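Local coordinates for protein glutathione S-transferase domain (Xanthobacter autotrophicus, PDB 4HZ2) that binds glutathione and probably transfers it to electrophilic substrates, at residues W35-I40 with K73-V78; P125-A130 with A193-A198; V129-K134 with F184-R189; A179-F184 with P214-I219. All coordinates share one frame; numbering follows the deposited sequence. Where two conformers were deposited one is given.

Contact 1: W35-I40 with K73-V78. With GSH (glutathione), chain F.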
# COMPACT_ATOMS: atom_id res chain seq x y z
N TRP B 35 -16.14 -2.22 -0.15
CA TRP B 35 -16.88 -1.20 0.58
C TRP B 35 -16.26 0.20 0.37
O TRP B 35 -17.00 1.20 0.26
CB TRP B 35 -16.99 -1.57 2.08
CG TRP B 35 -17.58 -0.51 2.94
CD1 TRP B 35 -18.90 -0.38 3.33
CD2 TRP B 35 -16.87 0.59 3.55
NE1 TRP B 35 -19.05 0.74 4.13
CE2 TRP B 35 -17.82 1.34 4.29
CE3 TRP B 35 -15.53 1.01 3.53
CZ2 TRP B 35 -17.46 2.49 5.00
CZ3 TRP B 35 -15.18 2.16 4.25
CH2 TRP B 35 -16.15 2.88 4.98
N LYS B 36 -14.92 0.30 0.37
CA LYS B 36 -14.26 1.62 0.19
C LYS B 36 -14.77 2.27 -1.09
O LYS B 36 -15.07 3.47 -1.12
CB LYS B 36 -12.74 1.51 0.08
CG LYS B 36 -12.05 1.01 1.36
CD LYS B 36 -10.61 0.62 1.07
CE LYS B 36 -9.87 -0.00 2.23
NZ LYS B 36 -8.49 -0.41 1.81
N ALA B 37 -14.81 1.47 -2.16
CA ALA B 37 -15.18 1.99 -3.47
C ALA B 37 -16.65 2.42 -3.46
O ALA B 37 -16.98 3.55 -3.88
CB ALA B 37 -14.94 0.98 -4.60
N ALA B 38 -17.55 1.55 -3.00
CA ALA B 38 -18.97 1.91 -2.95
C ALA B 38 -19.19 3.14 -2.07
O ALA B 38 -19.98 4.05 -2.41
CB ALA B 38 -19.83 0.74 -2.48
N GLN B 39 -18.52 3.17 -0.92
CA GLN B 39 -18.74 4.24 0.02
C GLN B 39 -18.30 5.60 -0.52
O GLN B 39 -19.02 6.60 -0.36
CB GLN B 39 -17.99 3.94 1.33
CG GLN B 39 -18.22 4.96 2.44
CD GLN B 39 -19.67 4.96 2.93
OE1 GLN B 39 -20.06 4.17 3.83
NE2 GLN B 39 -20.47 5.84 2.36
N ILE B 40 -17.13 5.67 -1.16
CA ILE B 40 -16.71 6.98 -1.70
C ILE B 40 -17.57 7.39 -2.91
O ILE B 40 -17.84 8.57 -3.10
CB ILE B 40 -15.20 7.02 -2.06
CG1 ILE B 40 -14.73 8.45 -2.22
CG2 ILE B 40 -14.90 6.14 -3.27
CD1 ILE B 40 -14.83 9.27 -0.95
N LYS B 73 -7.72 -8.54 -9.04
CA LYS B 73 -8.34 -8.27 -7.75
C LYS B 73 -9.52 -7.32 -7.88
O LYS B 73 -9.52 -6.44 -8.74
CB LYS B 73 -7.31 -7.66 -6.82
CG LYS B 73 -6.20 -8.62 -6.39
CD LYS B 73 -5.25 -7.91 -5.43
CE LYS B 73 -3.99 -8.73 -5.17
NZ LYS B 73 -4.28 -10.08 -4.63
N VAL B 74 -10.51 -7.49 -7.01
CA VAL B 74 -11.55 -6.48 -6.84
C VAL B 74 -11.22 -5.59 -5.62
O VAL B 74 -10.49 -6.01 -4.70
CB VAL B 74 -12.95 -7.12 -6.68
CG1 VAL B 74 -13.38 -7.82 -7.97
CG2 VAL B 74 -12.99 -8.10 -5.52
N PRO B 75 -11.75 -4.36 -5.58
CA PRO B 75 -12.71 -3.73 -6.50
C PRO B 75 -12.09 -3.23 -7.78
O PRO B 75 -10.91 -2.84 -7.82
CB PRO B 75 -13.23 -2.54 -5.70
CG PRO B 75 -12.07 -2.19 -4.77
CD PRO B 75 -11.54 -3.54 -4.37
N VAL B 76 -12.91 -3.21 -8.82
CA VAL B 76 -12.59 -2.50 -10.04
C VAL B 76 -13.81 -1.63 -10.30
O VAL B 76 -14.94 -2.08 -10.17
CB VAL B 76 -12.34 -3.48 -11.22
CG1 VAL B 76 -12.35 -2.72 -12.53
CG2 VAL B 76 -11.02 -4.22 -11.04
N VAL B 77 -13.57 -0.37 -10.60
CA VAL B 77 -14.65 0.55 -10.97
C VAL B 77 -14.51 0.85 -12.47
O VAL B 77 -13.45 1.27 -12.92
CB VAL B 77 -14.58 1.85 -10.15
CG1 VAL B 77 -15.60 2.87 -10.65
CG2 VAL B 77 -14.74 1.55 -8.66
N VAL B 78 -15.58 0.64 -13.23
CA VAL B 78 -15.53 0.92 -14.65
C VAL B 78 -16.45 2.11 -14.96
O VAL B 78 -17.63 2.08 -14.62
CB VAL B 78 -15.93 -0.30 -15.51
CG1 VAL B 78 -15.81 0.04 -16.99
CG2 VAL B 78 -15.05 -1.51 -15.16
N1 GSH F . -4.47 -3.78 -2.91
CA1 GSH F . -5.84 -4.26 -3.30
C1 GSH F . -6.90 -3.21 -3.01
O11 GSH F . -7.82 -3.03 -3.85
O12 GSH F . -6.83 -2.57 -1.91
CB1 GSH F . -6.22 -5.55 -2.58
CG1 GSH F . -7.60 -5.97 -3.04
CD1 GSH F . -7.90 -7.42 -2.72
OE1 GSH F . -7.14 -8.07 -1.99
N2 GSH F . -9.02 -7.92 -3.26
CA2 GSH F . -9.47 -9.28 -2.99
C2 GSH F . -9.45 -10.11 -4.24
O2 GSH F . -9.85 -9.63 -5.33
CB2 GSH F . -10.81 -9.25 -2.21
SG2 GSH F . -10.86 -8.17 -0.72
N3 GSH F . -8.99 -11.37 -4.15
CA3 GSH F . -8.14 -11.96 -5.18
C3 GSH F . -8.76 -13.10 -5.95
O31 GSH F . -8.14 -13.56 -6.94
O32 GSH F . -9.87 -13.55 -5.58

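Contact 2: P125-A130 with A193-A198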
# COMPACT_ATOMS: atom_id res chain seq x y z
N PRO B 125 -3.36 -6.54 5.61
CA PRO B 125 -2.91 -7.95 5.48
C PRO B 125 -3.11 -8.81 6.72
O PRO B 125 -2.96 -10.04 6.64
CB PRO B 125 -1.41 -7.82 5.14
CG PRO B 125 -1.28 -6.45 4.57
CD PRO B 125 -2.25 -5.59 5.34
N TYR B 126 -3.46 -8.20 7.85
CA TYR B 126 -3.66 -8.93 9.11
C TYR B 126 -5.11 -8.94 9.53
O TYR B 126 -5.66 -9.99 9.89
CB TYR B 126 -2.75 -8.37 10.22
CG TYR B 126 -1.35 -8.29 9.71
CD1 TYR B 126 -0.66 -9.45 9.32
CD2 TYR B 126 -0.72 -7.07 9.52
CE1 TYR B 126 0.61 -9.38 8.77
CE2 TYR B 126 0.56 -6.99 9.01
CZ TYR B 126 1.22 -8.14 8.62
OH TYR B 126 2.49 -8.06 8.12
N ILE B 127 -5.74 -7.77 9.50
CA ILE B 127 -7.14 -7.60 9.93
C ILE B 127 -8.10 -8.16 8.89
O ILE B 127 -8.97 -8.97 9.19
CB ILE B 127 -7.50 -6.12 10.20
CG1 ILE B 127 -6.50 -5.48 11.16
CG2 ILE B 127 -8.92 -5.99 10.74
CD1 ILE B 127 -6.53 -6.05 12.56
N ALA B 128 -7.93 -7.74 7.64
CA ALA B 128 -8.83 -8.21 6.60
C ALA B 128 -8.63 -9.71 6.41
O ALA B 128 -9.60 -10.47 6.28
CB ALA B 128 -8.55 -7.47 5.31
N VAL B 129 -7.38 -10.15 6.39
CA VAL B 129 -7.09 -11.56 6.18
C VAL B 129 -7.63 -12.46 7.31
O VAL B 129 -8.26 -13.49 7.04
CB VAL B 129 -5.59 -11.79 5.94
CG1 VAL B 129 -5.27 -13.29 5.86
CG2 VAL B 129 -5.17 -11.06 4.65
N ALA B 130 -7.42 -12.07 8.57
CA ALA B 130 -7.96 -12.86 9.68
C ALA B 130 -9.49 -12.94 9.63
O ALA B 130 -10.08 -14.00 9.86
CB ALA B 130 -7.50 -12.31 11.03
N ALA B 193 -12.51 -10.57 13.02
CA ALA B 193 -11.11 -10.97 12.94
C ALA B 193 -10.62 -11.35 14.34
O ALA B 193 -9.43 -11.49 14.56
CB ALA B 193 -10.25 -9.85 12.35
N ASP B 194 -11.56 -11.49 15.27
CA ASP B 194 -11.28 -11.86 16.66
C ASP B 194 -10.50 -10.78 17.41
O ASP B 194 -9.69 -11.09 18.31
CB ASP B 194 -10.58 -13.22 16.74
CG ASP B 194 -11.56 -14.40 16.78
OD1 ASP B 194 -12.79 -14.19 16.69
OD2 ASP B 194 -11.09 -15.54 16.92
N PHE B 195 -10.77 -9.51 17.07
CA PHE B 195 -10.25 -8.39 17.84
C PHE B 195 -11.37 -7.73 18.64
O PHE B 195 -12.42 -7.38 18.10
CB PHE B 195 -9.57 -7.32 16.95
CG PHE B 195 -8.30 -7.80 16.31
CD1 PHE B 195 -7.10 -7.82 17.03
CD2 PHE B 195 -8.30 -8.25 15.00
CE1 PHE B 195 -5.93 -8.28 16.43
CE2 PHE B 195 -7.14 -8.68 14.39
CZ PHE B 195 -5.95 -8.71 15.11
N ASP B 196 -11.15 -7.55 19.93
CA ASP B 196 -12.14 -6.90 20.78
C ASP B 196 -11.79 -5.41 20.93
O ASP B 196 -10.85 -5.05 21.62
CB ASP B 196 -12.21 -7.62 22.12
CG ASP B 196 -13.08 -6.89 23.13
OD1 ASP B 196 -13.80 -5.95 22.74
OD2 ASP B 196 -13.03 -7.27 24.32
N LEU B 197 -12.52 -4.55 20.24
CA LEU B 197 -12.17 -3.13 20.20
C LEU B 197 -12.29 -2.43 21.54
O LEU B 197 -11.76 -1.33 21.70
CB LEU B 197 -12.97 -2.37 19.15
CG LEU B 197 -12.64 -2.72 17.71
CD1 LEU B 197 -13.37 -1.75 16.83
CD2 LEU B 197 -11.13 -2.65 17.46
N ALA B 198 -12.97 -3.06 22.51
CA ALA B 198 -13.02 -2.51 23.86
C ALA B 198 -11.62 -2.37 24.42
O ALA B 198 -11.38 -1.54 25.29
CB ALA B 198 -13.89 -3.38 24.77

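Contact 3: V129-K134 with F184-R189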
# COMPACT_ATOMS: atom_id res chain seq x y z
N VAL B 129 -7.38 -10.15 6.39
CA VAL B 129 -7.09 -11.56 6.18
C VAL B 129 -7.63 -12.46 7.31
O VAL B 129 -8.26 -13.49 7.04
CB VAL B 129 -5.59 -11.79 5.94
CG1 VAL B 129 -5.27 -13.29 5.86
CG2 VAL B 129 -5.17 -11.06 4.65
N ALA B 130 -7.42 -12.07 8.57
CA ALA B 130 -7.96 -12.86 9.68
C ALA B 130 -9.49 -12.94 9.63
O ALA B 130 -10.08 -14.00 9.86
CB ALA B 130 -7.50 -12.31 11.03
N ARG B 131 -10.14 -11.82 9.33
CA ARG B 131 -11.61 -11.81 9.16
C ARG B 131 -12.04 -12.78 8.03
O ARG B 131 -13.01 -13.54 8.16
CB ARG B 131 -12.14 -10.40 8.92
CG ARG B 131 -13.58 -10.35 8.36
CD ARG B 131 -14.03 -8.90 8.42
NE ARG B 131 -15.37 -8.58 7.92
CZ ARG B 131 -15.65 -8.33 6.65
NH1 ARG B 131 -14.69 -8.44 5.73
NH2 ARG B 131 -16.90 -7.97 6.30
N TYR B 132 -11.29 -12.76 6.93
CA TYR B 132 -11.57 -13.63 5.80
C TYR B 132 -11.45 -15.11 6.18
O TYR B 132 -12.35 -15.92 5.96
CB TYR B 132 -10.64 -13.28 4.65
CG TYR B 132 -10.93 -14.07 3.40
CD1 TYR B 132 -12.04 -13.79 2.62
CD2 TYR B 132 -10.10 -15.11 3.01
CE1 TYR B 132 -12.30 -14.51 1.47
CE2 TYR B 132 -10.36 -15.84 1.87
CZ TYR B 132 -11.46 -15.54 1.11
OH TYR B 132 -11.72 -16.26 -0.03
N LEU B 133 -10.34 -15.46 6.84
CA LEU B 133 -10.09 -16.85 7.19
C LEU B 133 -11.03 -17.36 8.28
O LEU B 133 -11.50 -18.49 8.19
CB LEU B 133 -8.63 -17.09 7.60
CG LEU B 133 -7.57 -16.74 6.54
CD1 LEU B 133 -6.17 -16.88 7.13
CD2 LEU B 133 -7.72 -17.60 5.28
N LYS B 134 -11.30 -16.54 9.30
CA LYS B 134 -12.14 -16.95 10.46
C LYS B 134 -13.64 -16.88 10.19
O LYS B 134 -14.40 -17.80 10.53
CB LYS B 134 -11.87 -16.07 11.67
CG LYS B 134 -10.53 -16.24 12.33
CD LYS B 134 -10.42 -15.22 13.45
CE LYS B 134 -9.08 -15.30 14.13
NZ LYS B 134 -9.03 -16.46 15.06
N PHE B 184 -11.38 2.50 8.37
CA PHE B 184 -12.68 2.11 8.91
C PHE B 184 -13.18 0.83 8.23
O PHE B 184 -13.82 -0.02 8.86
CB PHE B 184 -13.68 3.24 8.75
CG PHE B 184 -15.05 2.95 9.29
CD1 PHE B 184 -15.38 3.30 10.60
CD2 PHE B 184 -16.04 2.35 8.47
CE1 PHE B 184 -16.66 3.09 11.08
CE2 PHE B 184 -17.32 2.14 8.96
CZ PHE B 184 -17.62 2.49 10.27
N ALA B 185 -12.86 0.69 6.93
CA ALA B 185 -13.39 -0.39 6.10
C ALA B 185 -13.35 -1.74 6.81
O ALA B 185 -14.37 -2.42 6.90
CB ALA B 185 -12.62 -0.44 4.77
N TYR B 186 -12.18 -2.15 7.28
CA TYR B 186 -12.08 -3.40 8.04
C TYR B 186 -12.14 -3.23 9.55
O TYR B 186 -12.59 -4.14 10.25
CB TYR B 186 -10.83 -4.19 7.64
CG TYR B 186 -10.96 -4.75 6.24
CD1 TYR B 186 -11.71 -5.90 5.99
CD2 TYR B 186 -10.34 -4.12 5.17
CE1 TYR B 186 -11.81 -6.43 4.71
CE2 TYR B 186 -10.45 -4.63 3.89
CZ TYR B 186 -11.20 -5.78 3.67
OH TYR B 186 -11.31 -6.29 2.40
N THR B 187 -11.68 -2.08 10.06
CA THR B 187 -11.61 -1.93 11.52
C THR B 187 -13.01 -2.00 12.12
O THR B 187 -13.18 -2.53 13.23
CB THR B 187 -10.88 -0.64 11.96
OG1 THR B 187 -9.58 -0.61 11.35
CG2 THR B 187 -10.68 -0.61 13.48
N HIS B 188 -14.01 -1.46 11.42
CA HIS B 188 -15.38 -1.48 12.01
C HIS B 188 -15.92 -2.89 12.18
O HIS B 188 -16.83 -3.12 12.98
CB HIS B 188 -16.38 -0.54 11.30
CG HIS B 188 -17.04 -1.11 10.07
ND1 HIS B 188 -16.38 -1.23 8.85
CD2 HIS B 188 -18.32 -1.49 9.84
CE1 HIS B 188 -17.24 -1.68 7.94
NE2 HIS B 188 -18.42 -1.86 8.52
N ARG B 189 -15.32 -3.85 11.46
CA ARG B 189 -15.75 -5.23 11.55
C ARG B 189 -14.65 -6.08 12.22
O ARG B 189 -14.56 -7.29 12.01
CB ARG B 189 -16.09 -5.78 10.15
CG ARG B 189 -17.20 -5.00 9.42
CD ARG B 189 -18.48 -4.86 10.22
NE ARG B 189 -18.96 -6.17 10.62
CZ ARG B 189 -19.40 -6.50 11.84
NH1 ARG B 189 -19.51 -5.60 12.80
NH2 ARG B 189 -19.78 -7.76 12.08
O HOH W 1 -19.10 -7.86 8.26

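Contact 4: A179-F184 with P214-I219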
# COMPACT_ATOMS: atom_id res chain seq x y z
N ALA B 179 -8.54 8.94 4.69
CA ALA B 179 -7.73 8.11 5.60
C ALA B 179 -8.64 7.40 6.60
O ALA B 179 -8.49 6.19 6.84
CB ALA B 179 -6.70 8.96 6.30
N ASP B 180 -9.61 8.12 7.18
CA ASP B 180 -10.55 7.47 8.10
C ASP B 180 -11.34 6.38 7.38
O ASP B 180 -11.55 5.29 7.91
CB ASP B 180 -11.50 8.46 8.79
CG ASP B 180 -10.75 9.58 9.46
OD1 ASP B 180 -10.21 9.40 10.60
OD2 ASP B 180 -10.61 10.65 8.84
N LEU B 181 -11.83 6.67 6.17
CA LEU B 181 -12.58 5.66 5.42
C LEU B 181 -11.74 4.39 5.17
O LEU B 181 -12.23 3.28 5.39
CB LEU B 181 -13.09 6.22 4.07
CG LEU B 181 -14.05 7.41 4.10
CD1 LEU B 181 -14.55 7.79 2.69
CD2 LEU B 181 -15.24 7.10 5.02
N ALA B 182 -10.48 4.58 4.74
CA ALA B 182 -9.64 3.45 4.39
C ALA B 182 -9.43 2.51 5.59
O ALA B 182 -9.45 1.29 5.42
CB ALA B 182 -8.29 3.87 3.82
N LEU B 183 -9.23 3.08 6.78
CA LEU B 183 -8.98 2.25 7.97
C LEU B 183 -10.29 1.79 8.64
O LEU B 183 -10.30 0.78 9.36
CB LEU B 183 -8.03 2.95 8.96
CG LEU B 183 -6.57 2.85 8.46
CD1 LEU B 183 -5.71 4.02 8.88
CD2 LEU B 183 -5.91 1.52 8.83
N PHE B 184 -11.38 2.50 8.37
CA PHE B 184 -12.68 2.11 8.91
C PHE B 184 -13.18 0.83 8.23
O PHE B 184 -13.82 -0.02 8.86
CB PHE B 184 -13.68 3.24 8.75
CG PHE B 184 -15.05 2.95 9.29
CD1 PHE B 184 -15.38 3.30 10.60
CD2 PHE B 184 -16.04 2.35 8.47
CE1 PHE B 184 -16.66 3.09 11.08
CE2 PHE B 184 -17.32 2.14 8.96
CZ PHE B 184 -17.62 2.49 10.27
N PRO B 214 -22.85 11.56 8.37
CA PRO B 214 -23.88 11.42 7.35
C PRO B 214 -23.39 10.64 6.13
O PRO B 214 -22.27 10.86 5.65
CB PRO B 214 -24.20 12.88 6.96
CG PRO B 214 -23.76 13.70 8.12
CD PRO B 214 -22.60 12.96 8.73
N GLY B 215 -24.19 9.70 5.65
CA GLY B 215 -23.84 8.96 4.44
C GLY B 215 -23.00 7.71 4.62
O GLY B 215 -22.81 6.96 3.65
N ILE B 216 -22.51 7.45 5.84
CA ILE B 216 -21.70 6.26 6.09
C ILE B 216 -22.59 5.07 6.43
O ILE B 216 -23.49 5.17 7.28
CB ILE B 216 -20.68 6.49 7.26
CG1 ILE B 216 -19.74 7.65 6.91
CG2 ILE B 216 -19.89 5.23 7.56
CD1 ILE B 216 -18.83 7.41 5.74
N ASN B 217 -22.33 3.95 5.75
CA ASN B 217 -23.04 2.70 5.95
C ASN B 217 -22.09 1.60 6.40
O ASN B 217 -20.94 1.55 5.97
CB ASN B 217 -23.68 2.27 4.63
CG ASN B 217 -24.30 3.44 3.90
OD1 ASN B 217 -25.30 4.00 4.38
ND2 ASN B 217 -23.72 3.84 2.74
N LEU B 218 -22.57 0.72 7.27
CA LEU B 218 -21.78 -0.39 7.77
C LEU B 218 -21.91 -1.63 6.90
O LEU B 218 -22.92 -1.81 6.20
CB LEU B 218 -22.23 -0.74 9.19
CG LEU B 218 -22.39 0.43 10.17
CD1 LEU B 218 -22.87 -0.05 11.54
CD2 LEU B 218 -21.06 1.18 10.30
N ILE B 219 -20.87 -2.46 6.91
CA ILE B 219 -20.99 -3.80 6.35
C ILE B 219 -21.76 -4.66 7.35
O ILE B 219 -21.36 -4.80 8.53
CB ILE B 219 -19.59 -4.43 6.05
CG1 ILE B 219 -18.77 -3.52 5.13
CG2 ILE B 219 -19.76 -5.84 5.44
CD1 ILE B 219 -17.33 -3.99 4.94

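Contact 1: W35-I40 with K73-V78
Ala37 faces Pro75 and Val77, and its methyl group makes the whole of the direct contact between helix 35-40 and segment 73-78. Along the helix, Trp35 comes first and turns away from the partner; Gln39, one turn on, lays its CB over the centre of the indole face, 3.9 Å above the plane. Lys36 extends to place NZ in a salt bridge with Glu119 and hydrogen bonds with Asn33, Asn89 and Ser88, which probably compensates its buried charge. Ala37 points its methyl at the partner: CB lies 4.1 Å from Pro75 CB and 4.1 Å from Val77 CG2, and a small residue suits a place where the helix comes this near. The peptide bond before Pro75 is cis, the hallmark of thioredoxin-like glutathione transferase domains, and probably helps present the backbone N and O of Val74 to glutathione. Val74 N gives a 2.8 Å hydrogen bond to O2 of the ligand, while ligand N2 returns one to Val74 O at 2.8 Å and 168°, gripping the cysteinyl unit from both ends. Lys73 lies alongside the tripeptide through its aliphatic part, CD standing 3.8 Å from ligand CD1. A glycine here would take away these methylenes and is likely to leave one flank of the bound glutathione uncovered. Helix 32-43 thus rests on the mixed sheet whose strand 76-78 runs antiparallel to strands 24-27 and 84-86, with Ile91 of helix 88-96 touching both Ala37 and Val77.

Contact 2: P125-A130 with A193-A198
Ala193 meets Ala130 methyl to methyl, CB to CB at 3.9 Å, where the loop 193-198 presses on helix 125-130. Here the two backbones come within 4.9 Å, measured between Ala193 CA and Ala130 CA, an approach that suits alanines on both sides. The Ala193 methyl also sits 3.5 Å from Ile127 O, beside the carbonyl of the preceding helical turn. Asp194 follows with positive phi (67°), a left-handed conformation that turns the chain, and in the conformer given its OD2 forms a salt bridge with Lys134 further along the same helix. Phe195 then swings back toward the helix. With CG anti to the carbonyl carbon (chi1 -68°), its ring is brought to the end of Ile127, whose CD1 approaches CE2 and CZ obliquely. Ile127 was deposited in two conformers, so the short CD1 to CE2 distance of the given one is doubtful, although the apolar pairing itself is sensible for a buried branched chain and a ring. Leu158 of helix 144-165 and Trp200 also touch this ring. Asp196 accepts a hydrogen bond from Ala198 N through OD1 at 3.0 Å, the donor lying above the carboxylate plane: an Asx turn. It bends the chain into the 3-10 turn at Leu197 and Ala198. The contact joins the loop between helices 178-187 and 201-211 to the long helix 107-137 within the all-helical C-terminal domain of the glutathione transferase fold.

Contact 3: V129-K134 with F184-R189
Arg131 reaches across from helix 129-134 to Tyr186 and Arg189. CG lies anti to the backbone N (chi1 164°) and the chain stays extended to NE, which carries the guanidinium to both partners. NH1 comes to the edge of the Tyr186 ring, near its plane and 3.7 Å from CE1, with the two planes 71° apart. NE stands 3.7 Å from Arg189 CB. With CG anti to the carbonyl carbon (chi1 -59°), Arg189 lays CG over the centre of one face of the His188 ring, while Phe184 CE2 lies against the opposite face, toward its rim; bends at chi2 and chi3 direct the Arg189 guanidinium. One water accepts from Arg131 NH2 and Arg189 NE, in the plane of each guanidinium, Glu192 forms salt bridges with both arginines, and Arg189 forms another with Glu191 through NH1. A leucine in place of Arg131 would probably leave Glu192 short of one charged partner and the water without one of its donors. Tyr186 OH is hydrogen-bonded to Asn33 N at the glutathione pocket, so the contact joins helices 107-137 and 178-187 where they meet the start of helix 32-43.

Contact 4: A179-F184 with P214-I219
Phe184 holds CG anti to the backbone N (chi1 -179°), which carries its ring out from helix 179-184 to Ile216 and Leu218, while Leu181, one turn earlier, keeps CG anti to the carbonyl carbon (chi1 -61°) and extends CD2 to the tip of Ile216. The ring of Phe184 is met at its edge: Leu218 CD2 lies in the ring plane, 3.7 Å from CZ. Ile216 CG2 approaches the same ring more loosely, 4.3 Å from CE2 and at a slant. The other branch of Ile216 ends in CD1, which touches Leu181 CD2 at 3.7 Å. A beta-branched residue suits this place, since one arm serves the phenylalanine and the other the leucine. No hydrogen bond crosses; the contact is apolar throughout, and the backbones stay well apart, with Leu181 CA 9.2 Å from Ile216 CA. Gly215 takes a positive phi (88°), where a side chain would press on the preceding carbonyl oxygen, and lets the chain turn before running on extended. Gln39 of helix 32-43 secures this segment by hydrogen-bonding through NE2 to Gly215 O and through OE1 to Asn217 N, on both sides of Ile216 in sequence. Near the start of the helix, Asp180 accepts hydrogen bonds from Thr177 N through OD2 and from Trp206 NE1 through OD1. The Thr177-Asp180 bond is consistent with the N-capping box well known in glutathione transferases. Helix 178-187 is the buried helix of the C-terminal domain: helices 107-137 and 201-211 pack on it, and segment 214-219 covers a further face.

In the fold
Contact 1 belongs to the thioredoxin-like N-terminal domain, and the other three to the helical C-terminal domain. Contacts 2 and 3 are neighbours, their centres 5 Å apart, and share Val129 and Ala130 of helix 107-137; contacts 3 and 4 share Phe184 of helix 178-187. Trp35 ties contact 1 across the domain interface, with CE3 3.5 Å from Ala185 CB in contact 3 and NE1 2.8 Å from Asn217 O in contact 4, a probable hydrogen bond. Glutathione lies at the interface: contact 1 binds it directly and the Tyr186 side chain is about 4 Å from it, whereas Ile127 and Leu181 are each about 12 Å away.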